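Long-range contacts in 3-dehydroquinate dehydratase (Enterococcus faecalis, PDB 4PH6), which catalyses the cis-dehydration of 3-dehydroquinate to 3-dehydroshikimate through an imine intermediate, the third step of the chorismate pathway: residues A[64-69]-A[106-112]; A[26-30]-A[53-57]; A[82-86]-A[100-104]. All coordinates share one frame. Residue numbers count along the deposited sequence, not the author numbering.

All three contacts belong to the (beta/alpha)8 barrel and lie on the same side of the chain's centre. Interaction 3 is buried and sets strand 80-83 and the loop after it against helix 97-110. Interaction 1, partly buried, packs that same helix, further along, on helix 61-73. Interaction 2 is also partly buried and joins the loops that follow strands 20-25 and 47-51. Interactions 1 and 3 combine apolar packing with one hydrogen bond from a backbone NH to a side-chain hydroxyl. Interaction 2 has a backbone-to-backbone hydrogen bond instead. The contacts touch: L67 packs on Y55 (1 and 2), L107 on L82 (1 and 3), and D53 OD2 meets R85 N at 2.9 Å (2 and 3).

Interaction 1 (A[64-69]-A[106-112]); sequences VCNLSQ and ELVKKGA
C65, A112 and S68 carry most of this contact. Residues 64-69 are helical. Residues from 106 on are helical too, and G111 and A112 are extended (phi/psi -104/173° and -111/131°). The helix axes approach to 9.4 Å and cross at -52°. C65 lies opposite G111, with CA atoms 4.2 Å apart, so the backbones lie close, and Q69 lies opposite A112 at 5.1 Å. C65 takes rotamer m and puts its sulfur against the second helix. Its SG is 3.3 Å from E106 O and 3.9 Å from L107 CD2, and its CB is 3.6 Å from K110 O. V64 CG1 extends the apolar patch, 3.8 Å from L107 CD2. S68 takes rotamer p. Its OG accepts a nearly straight hydrogen bond from A112 N (2.9 Å, 170°) and donates a very short one to C65 O of its own helix (2.3 Å). G111 has no side chain and brings its CA to 3.4 Å from S68 OG; a CB there would clash with L107 O. Q69 NE2 lies 3.3 Å from A112 CB. V64 and L107 also touch L52, in the loop after strand 47-51. These are neighbouring outer helices, 61-73 and 97-110, of a (beta/alpha)8 barrel.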
ATOM      1  N   VAL A  64     -35.173  17.110  -4.805  1.00 18.49           N
ATOM      2  CA  VAL A  64     -33.741  16.861  -4.828  1.00 16.54           C
ATOM      3  C   VAL A  64     -32.967  18.159  -5.090  1.00 13.66           C
ATOM      4  O   VAL A  64     -31.964  18.419  -4.435  1.00 13.38           O
ATOM      5  CB  VAL A  64     -33.354  15.805  -5.893  1.00 17.71           C
ATOM      6  CG1 VAL A  64     -31.856  15.623  -5.927  1.00 12.54           C
ATOM      7  CG2 VAL A  64     -34.024  14.478  -5.601  1.00 13.02           C
ATOM      8  N   CYS A  65     -33.428  18.972  -6.040  1.00 14.25           N
ATOM      9  CA  CYS A  65     -32.757  20.241  -6.339  1.00 16.12           C
ATOM     10  C   CYS A  65     -32.716  21.149  -5.109  1.00 14.94           C
ATOM     11  O   CYS A  65     -31.679  21.733  -4.799  1.00 14.86           O
ATOM     12  CB  CYS A  65     -33.441  20.969  -7.505  1.00 15.49           C
ATOM     13  SG  CYS A  65     -33.192  20.174  -9.109  1.00 17.04           S
ATOM     14  N   ASN A  66     -33.847  21.251  -4.417  1.00 15.42           N
ATOM     15  CA  ASN A  66     -33.966  22.093  -3.225  1.00 15.88           C
ATOM     16  C   ASN A  66     -33.107  21.571  -2.095  1.00 17.24           C
ATOM     17  O   ASN A  66     -32.386  22.320  -1.434  1.00 15.25           O
ATOM     18  CB  ASN A  66     -35.414  22.176  -2.758  1.00 16.71           C
ATOM     19  CG  ASN A  66     -35.557  22.949  -1.458  1.00 32.14           C
ATOM     20  OD1 ASN A  66     -35.596  24.182  -1.458  1.00 31.92           O
ATOM     21  ND2 ASN A  66     -35.625  22.229  -0.337  1.00 31.06           N
ATOM     22  N   LEU A  67     -33.198  20.271  -1.874  1.00 14.61           N
ATOM     23  CA  LEU A  67     -32.374  19.642  -0.871  1.00 14.74           C
ATOM     24  C   LEU A  67     -30.901  19.887  -1.190  1.00 13.75           C
ATOM     25  O   LEU A  67     -30.096  20.097  -0.277  1.00 16.17           O
ATOM     26  CB  LEU A  67     -32.681  18.148  -0.784  1.00 13.70           C
ATOM     27  CG  LEU A  67     -31.928  17.416   0.324  1.00 22.41           C
ATOM     28  CD1 LEU A  67     -32.004  18.188   1.617  1.00 13.81           C
ATOM     29  CD2 LEU A  67     -32.462  15.988   0.502  1.00 20.30           C
ATOM     30  N   SER A  68     -30.548  19.887  -2.473  1.00 13.47           N
ATOM     31  CA  SER A  68     -29.149  20.087  -2.852  1.00 20.73           C
ATOM     32  C   SER A  68     -28.690  21.492  -2.446  1.00 17.84           C
ATOM     33  O   SER A  68     -27.532  21.688  -2.078  1.00 16.49           O
ATOM     34  CB  SER A  68     -28.934  19.863  -4.346  1.00 13.22           C
ATOM     35  OG  SER A  68     -29.516  20.896  -5.117  1.00 17.49           O
ATOM     36  N   GLN A  69     -29.613  22.449  -2.486  1.00 16.47           N
ATOM     37  CA  GLN A  69     -29.329  23.818  -2.063  1.00 16.15           C
ATOM     38  C   GLN A  69     -29.018  23.906  -0.567  1.00 16.97           C
ATOM     39  O   GLN A  69     -28.037  24.531  -0.160  1.00 15.12           O
ATOM     40  CB  GLN A  69     -30.507  24.732  -2.409  1.00 17.27           C
ATOM     41  CG  GLN A  69     -30.393  25.370  -3.776  1.00 23.49           C
ATOM     42  CD  GLN A  69     -29.148  26.246  -3.907  1.00 29.00           C
ATOM     43  OE1 GLN A  69     -28.673  26.837  -2.928  1.00 31.66           O
ATOM     44  NE2 GLN A  69     -28.630  26.351  -5.122  1.00 30.09           N
ATOM     45  N   GLU A 106     -32.170  18.416 -14.439  1.00 13.00           N
ATOM     46  CA  GLU A 106     -32.816  19.295 -13.468  1.00 15.32           C
ATOM     47  C   GLU A 106     -31.863  19.870 -12.416  1.00 14.06           C
ATOM     48  O   GLU A 106     -31.951  21.050 -12.078  1.00 13.28           O
ATOM     49  CB  GLU A 106     -33.953  18.566 -12.753  1.00 14.90           C
ATOM     50  CG  GLU A 106     -35.250  18.606 -13.521  1.00 27.74           C
ATOM     51  CD  GLU A 106     -35.660  20.021 -13.898  1.00 28.70           C
ATOM     52  OE1 GLU A 106     -35.448  20.403 -15.071  1.00 35.10           O
ATOM     53  OE2 GLU A 106     -36.199  20.747 -13.033  1.00 22.19           O
ATOM     54  N   LEU A 107     -30.981  19.033 -11.876  1.00 15.10           N
ATOM     55  CA  LEU A 107     -29.963  19.496 -10.940  1.00 10.81           C
ATOM     56  C   LEU A 107     -29.098  20.567 -11.591  1.00 13.04           C
ATOM     57  O   LEU A 107     -28.770  21.581 -10.969  1.00 10.17           O
ATOM     58  CB  LEU A 107     -29.089  18.328 -10.470  1.00  9.82           C
ATOM     59  CG  LEU A 107     -29.739  17.384  -9.454  1.00 17.07           C
ATOM     60  CD1 LEU A 107     -28.865  16.169  -9.242  1.00 16.63           C
ATOM     61  CD2 LEU A 107     -30.010  18.092  -8.126  1.00 10.92           C
ATOM     62  N   VAL A 108     -28.743  20.341 -12.851  1.00  9.97           N
ATOM     63  CA  VAL A 108     -27.929  21.294 -13.586  1.00 13.45           C
ATOM     64  C   VAL A 108     -28.603  22.675 -13.644  1.00 15.45           C
ATOM     65  O   VAL A 108     -27.939  23.696 -13.438  1.00 11.72           O
ATOM     66  CB  VAL A 108     -27.624  20.793 -15.012  1.00 14.13           C
ATOM     67  CG1 VAL A 108     -27.073  21.932 -15.880  1.00 15.20           C
ATOM     68  CG2 VAL A 108     -26.645  19.622 -14.965  1.00  8.44           C
ATOM     69  N   LYS A 109     -29.917  22.690 -13.882  1.00 11.90           N
ATOM     70  CA  LYS A 109     -30.680  23.928 -14.021  1.00 16.99           C
ATOM     71  C   LYS A 109     -30.975  24.639 -12.704  1.00 21.16           C
ATOM     72  O   LYS A 109     -30.849  25.861 -12.622  1.00 18.51           O
ATOM     73  CB  LYS A 109     -32.018  23.654 -14.727  1.00 20.35           C
ATOM     74  CG  LYS A 109     -31.877  23.339 -16.197  1.00 22.07           C
ATOM     75  CD  LYS A 109     -33.163  22.769 -16.764  1.00 24.52           C
ATOM     76  CE  LYS A 109     -32.942  22.317 -18.199  1.00 27.03           C
ATOM     77  NZ  LYS A 109     -34.011  21.401 -18.675  1.00 38.76           N
ATOM     78  N   LYS A 110     -31.389  23.880 -11.690  1.00 17.69           N
ATOM     79  CA  LYS A 110     -31.954  24.472 -10.483  1.00 19.13           C
ATOM     80  C   LYS A 110     -31.390  23.881  -9.191  1.00 21.38           C
ATOM     81  O   LYS A 110     -31.883  24.184  -8.101  1.00 17.37           O
ATOM     82  CB  LYS A 110     -33.476  24.311 -10.480  1.00 19.96           C
ATOM     83  CG  LYS A 110     -34.207  25.206 -11.465  1.00 21.30           C
ATOM     84  CD  LYS A 110     -35.516  24.574 -11.915  1.00 28.43           C
ATOM     85  CE  LYS A 110     -36.402  25.593 -12.645  1.00 34.06           C
ATOM     86  NZ  LYS A 110     -37.722  25.013 -13.060  1.00 37.07           N
ATOM     87  N   GLY A 111     -30.364  23.043  -9.307  1.00 19.07           N
ATOM     88  CA  GLY A 111     -29.744  22.465  -8.133  1.00 11.86           C
ATOM     89  C   GLY A 111     -28.415  23.111  -7.805  1.00 11.14           C
ATOM     90  O   GLY A 111     -27.916  23.930  -8.570  1.00 10.00           O
ATOM     91  N   ALA A 112     -27.845  22.737  -6.660  1.00 11.46           N
ATOM     92  CA  ALA A 112     -26.511  23.179  -6.287  1.00  8.91           C
ATOM     93  C   ALA A 112     -25.532  22.008  -6.329  1.00  8.00           C
ATOM     94  O   ALA A 112     -25.814  20.938  -5.783  1.00 10.66           O
ATOM     95  CB  ALA A 112     -26.530  23.821  -4.897  1.00  9.32           C
TER

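Interaction 2 (A[26-30]-A[53-57]); sequences VAPTA and DYYEN
This is a loop-to-loop contact in the (beta/alpha)8 barrel. It joins the loops that follow the neighbouring parallel strands 20-25 and 47-51, at their C-terminal ends. Residues 26-29 are irregular, and T29 is the N-cap of helix 30-40. Residues 53-54 end a 3-10 turn, and 55-57 are loop. P28 lies opposite Y55, with CA atoms 4.3 Å apart. Y54 has the most buried surface. V26 lies over one face of its ring (chi1 -83°, chi2 -90°), with CB 3.6 Å from the centroid and 8° off the normal, a CH-pi contact. V26 O also reaches Y54 CD1 at 3.1 Å. The Y54 side chain lies close to R51, a predicted 3-dehydroquinate-binding residue. Y55 takes rotamer t, which sends its ring past P28 O and on to A30. A30 CB is 3.8 Å from Y55 OH. That hydroxyl is held by D63 at the start of helix 61-73 and also accepts a hydrogen bond from N57 ND2 (3.1 Å). P28 CA makes a CA-H...O contact with Y54 O at 3.4 Å. T29 CG2 lies 3.8 Å from E56 OE2. The backbones are tied by E56 N donating to P28 O, at 3.0 Å and 175°.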
ATOM      1  N   VAL A  26     -24.693   8.897   2.573  1.00 10.43           N
ATOM      2  CA  VAL A  26     -25.571   7.854   2.044  1.00 10.70           C
ATOM      3  C   VAL A  26     -26.862   7.715   2.837  1.00 13.17           C
ATOM      4  O   VAL A  26     -27.583   6.734   2.677  1.00 13.84           O
ATOM      5  CB  VAL A  26     -24.881   6.461   2.010  1.00 17.74           C
ATOM      6  CG1 VAL A  26     -23.646   6.477   1.115  1.00 17.42           C
ATOM      7  CG2 VAL A  26     -24.532   5.986   3.416  1.00 10.74           C
ATOM      8  N   ALA A  27     -27.160   8.693   3.691  1.00 18.14           N
ATOM      9  CA  ALA A  27     -28.372   8.638   4.504  1.00 17.54           C
ATOM     10  C   ALA A  27     -29.618   8.827   3.626  1.00 17.11           C
ATOM     11  O   ALA A  27     -29.613   9.636   2.711  1.00 18.37           O
ATOM     12  CB  ALA A  27     -28.321   9.681   5.603  1.00 12.33           C
ATOM     13  N   PRO A  28     -30.687   8.066   3.904  1.00 18.69           N
ATOM     14  CA  PRO A  28     -31.881   8.062   3.052  1.00 16.23           C
ATOM     15  C   PRO A  28     -32.870   9.187   3.351  1.00 19.60           C
ATOM     16  O   PRO A  28     -33.638   9.546   2.462  1.00 22.04           O
ATOM     17  CB  PRO A  28     -32.518   6.708   3.369  1.00 16.37           C
ATOM     18  CG  PRO A  28     -32.176   6.493   4.807  1.00 16.07           C
ATOM     19  CD  PRO A  28     -30.773   7.050   4.972  1.00 16.22           C
ATOM     20  N   THR A  29     -32.885   9.716   4.571  1.00 16.29           N
ATOM     21  CA  THR A  29     -33.828  10.794   4.868  1.00 17.22           C
ATOM     22  C   THR A  29     -33.157  12.136   4.767  1.00 18.19           C
ATOM     23  O   THR A  29     -31.954  12.251   4.999  1.00 12.35           O
ATOM     24  CB  THR A  29     -34.439  10.693   6.266  1.00 13.74           C
ATOM     25  OG1 THR A  29     -33.407  10.890   7.237  1.00 17.21           O
ATOM     26  CG2 THR A  29     -35.086   9.336   6.478  1.00 13.47           C
ATOM     27  N   ALA A  30     -33.965  13.144   4.438  1.00 19.98           N
ATOM     28  CA  ALA A  30     -33.506  14.506   4.198  1.00 16.08           C
ATOM     29  C   ALA A  30     -32.835  15.063   5.428  1.00 16.36           C
ATOM     30  O   ALA A  30     -31.752  15.654   5.358  1.00 13.57           O
ATOM     31  CB  ALA A  30     -34.682  15.397   3.782  1.00 13.17           C
ATOM     32  N   ASP A  53     -28.794   7.992  -5.026  1.00 12.78           N
ATOM     33  CA  ASP A  53     -29.549   6.756  -5.185  1.00 17.14           C
ATOM     34  C   ASP A  53     -29.935   6.163  -3.825  1.00 21.38           C
ATOM     35  O   ASP A  53     -30.736   5.230  -3.761  1.00 21.98           O
ATOM     36  CB  ASP A  53     -28.760   5.749  -6.040  1.00 11.79           C
ATOM     37  CG  ASP A  53     -27.330   5.580  -5.584  1.00 16.81           C
ATOM     38  OD1 ASP A  53     -26.983   4.484  -5.093  1.00 18.60           O
ATOM     39  OD2 ASP A  53     -26.553   6.546  -5.706  1.00 20.58           O
ATOM     40  N   TYR A  54     -29.392   6.730  -2.744  1.00 18.10           N
ATOM     41  CA  TYR A  54     -29.845   6.395  -1.395  1.00 21.39           C
ATOM     42  C   TYR A  54     -31.046   7.242  -0.956  1.00 20.44           C
ATOM     43  O   TYR A  54     -31.816   6.821  -0.090  1.00 17.15           O
ATOM     44  CB  TYR A  54     -28.716   6.585  -0.376  1.00 22.36           C
ATOM     45  CG  TYR A  54     -27.750   5.429  -0.251  1.00 21.94           C
ATOM     46  CD1 TYR A  54     -27.976   4.393   0.650  1.00 20.81           C
ATOM     47  CD2 TYR A  54     -26.598   5.388  -1.025  1.00 18.23           C
ATOM     48  CE1 TYR A  54     -27.072   3.352   0.770  1.00 20.87           C
ATOM     49  CE2 TYR A  54     -25.707   4.361  -0.914  1.00 16.91           C
ATOM     50  CZ  TYR A  54     -25.942   3.346  -0.019  1.00 16.37           C
ATOM     51  OH  TYR A  54     -25.037   2.332   0.075  1.00 19.10           O
ATOM     52  N   TYR A  55     -31.194   8.439  -1.532  1.00 15.42           N
ATOM     53  CA  TYR A  55     -32.231   9.371  -1.068  1.00 16.48           C
ATOM     54  C   TYR A  55     -33.646   8.865  -1.346  1.00 21.28           C
ATOM     55  O   TYR A  55     -34.006   8.622  -2.496  1.00 27.42           O
ATOM     56  CB  TYR A  55     -32.046  10.755  -1.695  1.00 11.17           C
ATOM     57  CG  TYR A  55     -33.057  11.765  -1.191  1.00 16.36           C
ATOM     58  CD1 TYR A  55     -33.394  11.819   0.156  1.00 11.95           C
ATOM     59  CD2 TYR A  55     -33.681  12.661  -2.059  1.00 17.27           C
ATOM     60  CE1 TYR A  55     -34.320  12.722   0.628  1.00 12.35           C
ATOM     61  CE2 TYR A  55     -34.600  13.587  -1.586  1.00 15.89           C
ATOM     62  CZ  TYR A  55     -34.916  13.605  -0.242  1.00 12.24           C
ATOM     63  OH  TYR A  55     -35.839  14.495   0.237  1.00 12.74           O
ATOM     64  N   GLU A  56     -34.453   8.733  -0.295  1.00 14.17           N
ATOM     65  CA  GLU A  56     -35.793   8.162  -0.436  1.00 17.53           C
ATOM     66  C   GLU A  56     -36.711   8.925  -1.410  1.00 21.65           C
ATOM     67  O   GLU A  56     -37.625   8.326  -1.988  1.00 27.03           O
ATOM     68  CB  GLU A  56     -36.480   8.059   0.935  1.00 18.84           C
ATOM     69  CG  GLU A  56     -36.783   9.381   1.625  1.00 22.00           C
ATOM     70  CD  GLU A  56     -37.386   9.199   3.023  1.00 28.20           C
ATOM     71  OE1 GLU A  56     -37.698   8.053   3.406  1.00 30.74           O
ATOM     72  OE2 GLU A  56     -37.541  10.207   3.749  1.00 33.01           O
ATOM     73  N   ASN A  57     -36.482  10.226  -1.590  1.00 17.37           N
ATOM     74  CA  ASN A  57     -37.352  11.030  -2.453  1.00 22.32           C
ATOM     75  C   ASN A  57     -36.752  11.370  -3.810  1.00 20.34           C
ATOM     76  O   ASN A  57     -37.167  12.344  -4.437  1.00 26.29           O
ATOM     77  CB  ASN A  57     -37.751  12.338  -1.753  1.00 21.23           C
ATOM     78  CG  ASN A  57     -38.631  12.107  -0.549  1.00 26.85           C
ATOM     79  OD1 ASN A  57     -39.480  11.214  -0.552  1.00 32.48           O
ATOM     80  ND2 ASN A  57     -38.439  12.912   0.489  1.00 26.89           N
TER

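Interaction 3 (A[82-86]-A[100-104]); sequences LTFRT and YFALY
In this beta-alpha-beta unit of the (beta/alpha)8 barrel, strand 80-83 and the extended residues after it face helix 97-110. F84 is the main bump. Its CB points at the helix and its ring, at chi1 t, rests against Y100 and L103: CD2 is 3.9 Å from Y100 CD1, and CD1 is 4.2 Å from L103 CD2. F95 stacks on the same ring. F84 and Y100 lie opposite each other, their CA atoms 7.7 Å apart. T86 CG2 packs against the Y100 ring, 3.6 Å from Y100 CE1, while T86 OG1 hydrogen-bonds to E119. Y104, at chi1 -84°, reaches across to the strand end, with CZ 3.9 Å from F84 CB. R85 points its CB away from the helix; it is a predicted 3-dehydroquinate-binding residue and forms salt bridges to D117 and E119. A water joins F84 O (3.1 Å), Y100 OH (2.6 Å) and Y104 OH (3.2 Å). Beside it, F84 N donates to Y104 OH at 2.7 Å and 165°.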
ATOM      1  N   LEU A  82     -22.252  15.431  -6.725  1.00  5.29           N
ATOM      2  CA  LEU A  82     -23.529  14.723  -6.737  1.00  5.69           C
ATOM      3  C   LEU A  82     -23.406  13.483  -7.613  1.00  6.67           C
ATOM      4  O   LEU A  82     -22.870  13.537  -8.726  1.00 11.11           O
ATOM      5  CB  LEU A  82     -24.656  15.635  -7.233  1.00  6.37           C
ATOM      6  CG  LEU A  82     -25.037  16.816  -6.323  1.00 12.72           C
ATOM      7  CD1 LEU A  82     -26.293  17.522  -6.820  1.00 10.72           C
ATOM      8  CD2 LEU A  82     -25.234  16.368  -4.894  1.00  6.38           C
ATOM      9  N   THR A  83     -23.910  12.369  -7.111  1.00  9.48           N
ATOM     10  CA  THR A  83     -23.768  11.079  -7.784  1.00 12.46           C
ATOM     11  C   THR A  83     -25.042  10.274  -7.692  1.00  6.38           C
ATOM     12  O   THR A  83     -25.508  10.005  -6.594  1.00 10.87           O
ATOM     13  CB  THR A  83     -22.634  10.230  -7.144  1.00  6.92           C
ATOM     14  OG1 THR A  83     -21.364  10.868  -7.337  1.00 11.19           O
ATOM     15  CG2 THR A  83     -22.608   8.829  -7.715  1.00  6.49           C
ATOM     16  N   PHE A  84     -25.606   9.884  -8.820  1.00  6.92           N
ATOM     17  CA  PHE A  84     -26.605   8.817  -8.802  1.00  8.63           C
ATOM     18  C   PHE A  84     -25.956   7.527  -9.290  1.00 14.64           C
ATOM     19  O   PHE A  84     -25.834   7.317 -10.496  1.00 15.96           O
ATOM     20  CB  PHE A  84     -27.829   9.158  -9.668  1.00  8.19           C
ATOM     21  CG  PHE A  84     -28.993   8.221  -9.450  1.00  8.77           C
ATOM     22  CD1 PHE A  84     -29.999   8.540  -8.548  1.00  9.01           C
ATOM     23  CD2 PHE A  84     -29.070   7.014 -10.127  1.00 10.02           C
ATOM     24  CE1 PHE A  84     -31.059   7.670  -8.323  1.00  9.60           C
ATOM     25  CE2 PHE A  84     -30.136   6.134  -9.904  1.00  9.77           C
ATOM     26  CZ  PHE A  84     -31.122   6.465  -9.001  1.00  9.96           C
ATOM     27  N   ARG A  85     -25.494   6.674  -8.383  1.00 11.19           N
ATOM     28  CA  ARG A  85     -24.890   5.428  -8.844  1.00 16.11           C
ATOM     29  C   ARG A  85     -25.979   4.506  -9.382  1.00 18.44           C
ATOM     30  O   ARG A  85     -26.956   4.219  -8.686  1.00 22.21           O
ATOM     31  CB  ARG A  85     -24.103   4.739  -7.734  1.00 11.37           C
ATOM     32  CG  ARG A  85     -23.314   3.515  -8.185  1.00 11.61           C
ATOM     33  CD  ARG A  85     -22.255   3.867  -9.208  1.00 10.94           C
ATOM     34  NE  ARG A  85     -21.355   4.893  -8.701  1.00 10.09           N
ATOM     35  CZ  ARG A  85     -20.991   5.973  -9.385  1.00  9.43           C
ATOM     36  NH1 ARG A  85     -21.428   6.163 -10.621  1.00  9.45           N
ATOM     37  NH2 ARG A  85     -20.163   6.847  -8.841  1.00 17.18           N
ATOM     38  N   THR A  86     -25.832   4.058 -10.619  1.00 12.66           N
ATOM     39  CA  THR A  86     -26.853   3.185 -11.194  1.00 20.67           C
ATOM     40  C   THR A  86     -26.684   1.773 -10.653  1.00 17.80           C
ATOM     41  O   THR A  86     -25.580   1.361 -10.290  1.00 14.16           O
ATOM     42  CB  THR A  86     -26.803   3.141 -12.727  1.00 14.10           C
ATOM     43  OG1 THR A  86     -25.623   2.444 -13.142  1.00 13.87           O
ATOM     44  CG2 THR A  86     -26.797   4.554 -13.296  1.00 13.40           C
ATOM     45  N   TYR A 100     -32.822   8.837 -15.047  1.00 12.20           N
ATOM     46  CA  TYR A 100     -31.437   9.111 -14.750  1.00 10.95           C
ATOM     47  C   TYR A 100     -31.036  10.453 -15.364  1.00 11.54           C
ATOM     48  O   TYR A 100     -30.568  11.354 -14.661  1.00 10.30           O
ATOM     49  CB  TYR A 100     -30.545   7.979 -15.261  1.00 10.21           C
ATOM     50  CG  TYR A 100     -29.067   8.208 -15.053  1.00 10.73           C
ATOM     51  CD1 TYR A 100     -28.473   7.971 -13.820  1.00  8.96           C
ATOM     52  CD2 TYR A 100     -28.254   8.637 -16.099  1.00  9.56           C
ATOM     53  CE1 TYR A 100     -27.106   8.175 -13.628  1.00  8.66           C
ATOM     54  CE2 TYR A 100     -26.893   8.837 -15.915  1.00  7.74           C
ATOM     55  CZ  TYR A 100     -26.324   8.601 -14.679  1.00  9.63           C
ATOM     56  OH  TYR A 100     -24.970   8.800 -14.494  1.00  6.75           O
ATOM     57  N   PHE A 101     -31.257  10.609 -16.664  1.00 10.97           N
ATOM     58  CA  PHE A 101     -30.851  11.843 -17.331  1.00 21.95           C
ATOM     59  C   PHE A 101     -31.750  13.038 -17.001  1.00 16.12           C
ATOM     60  O   PHE A 101     -31.273  14.174 -16.957  1.00 16.79           O
ATOM     61  CB  PHE A 101     -30.787  11.622 -18.843  1.00 11.09           C
ATOM     62  CG  PHE A 101     -29.599  10.819 -19.263  1.00 15.31           C
ATOM     63  CD1 PHE A 101     -28.345  11.390 -19.289  1.00  9.30           C
ATOM     64  CD2 PHE A 101     -29.730   9.483 -19.604  1.00 14.50           C
ATOM     65  CE1 PHE A 101     -27.249  10.659 -19.670  1.00  8.63           C
ATOM     66  CE2 PHE A 101     -28.641   8.752 -19.985  1.00  9.46           C
ATOM     67  CZ  PHE A 101     -27.395   9.338 -20.021  1.00 11.49           C
ATOM     68  N   ALA A 102     -33.032  12.793 -16.756  1.00 12.96           N
ATOM     69  CA  ALA A 102     -33.954  13.881 -16.406  1.00 17.27           C
ATOM     70  C   ALA A 102     -33.594  14.526 -15.055  1.00 17.52           C
ATOM     71  O   ALA A 102     -33.641  15.757 -14.903  1.00 16.83           O
ATOM     72  CB  ALA A 102     -35.386  13.368 -16.388  1.00 15.63           C
ATOM     73  N   LEU A 103     -33.224  13.687 -14.087  1.00 16.75           N
ATOM     74  CA  LEU A 103     -32.803  14.149 -12.759  1.00 14.61           C
ATOM     75  C   LEU A 103     -31.568  15.037 -12.837  1.00 14.81           C
ATOM     76  O   LEU A 103     -31.524  16.117 -12.245  1.00 11.69           O
ATOM     77  CB  LEU A 103     -32.510  12.966 -11.841  1.00 12.31           C
ATOM     78  CG  LEU A 103     -32.003  13.286 -10.424  1.00 13.98           C
ATOM     79  CD1 LEU A 103     -32.756  14.439  -9.764  1.00 12.98           C
ATOM     80  CD2 LEU A 103     -32.075  12.045  -9.545  1.00 22.96           C
ATOM     81  N   TYR A 104     -30.558  14.556 -13.554  1.00 10.86           N
ATOM     82  CA  TYR A 104     -29.315  15.294 -13.713  1.00 11.53           C
ATOM     83  C   TYR A 104     -29.529  16.632 -14.437  1.00 17.13           C
ATOM     84  O   TYR A 104     -28.982  17.656 -14.018  1.00 22.76           O
ATOM     85  CB  TYR A 104     -28.291  14.440 -14.469  1.00 12.16           C
ATOM     86  CG  TYR A 104     -27.503  13.467 -13.606  1.00  8.04           C
ATOM     87  CD1 TYR A 104     -27.614  13.473 -12.217  1.00 10.13           C
ATOM     88  CD2 TYR A 104     -26.618  12.566 -14.186  1.00 10.48           C
ATOM     89  CE1 TYR A 104     -26.871  12.595 -11.437  1.00 11.01           C
ATOM     90  CE2 TYR A 104     -25.881  11.689 -13.423  1.00  7.02           C
ATOM     91  CZ  TYR A 104     -26.002  11.708 -12.051  1.00 16.59           C
ATOM     92  OH  TYR A 104     -25.252  10.822 -11.300  1.00  8.72           O
TER
HETATM   93  O   HOH W   1     -23.591   8.325 -12.396  1.00  4.90           O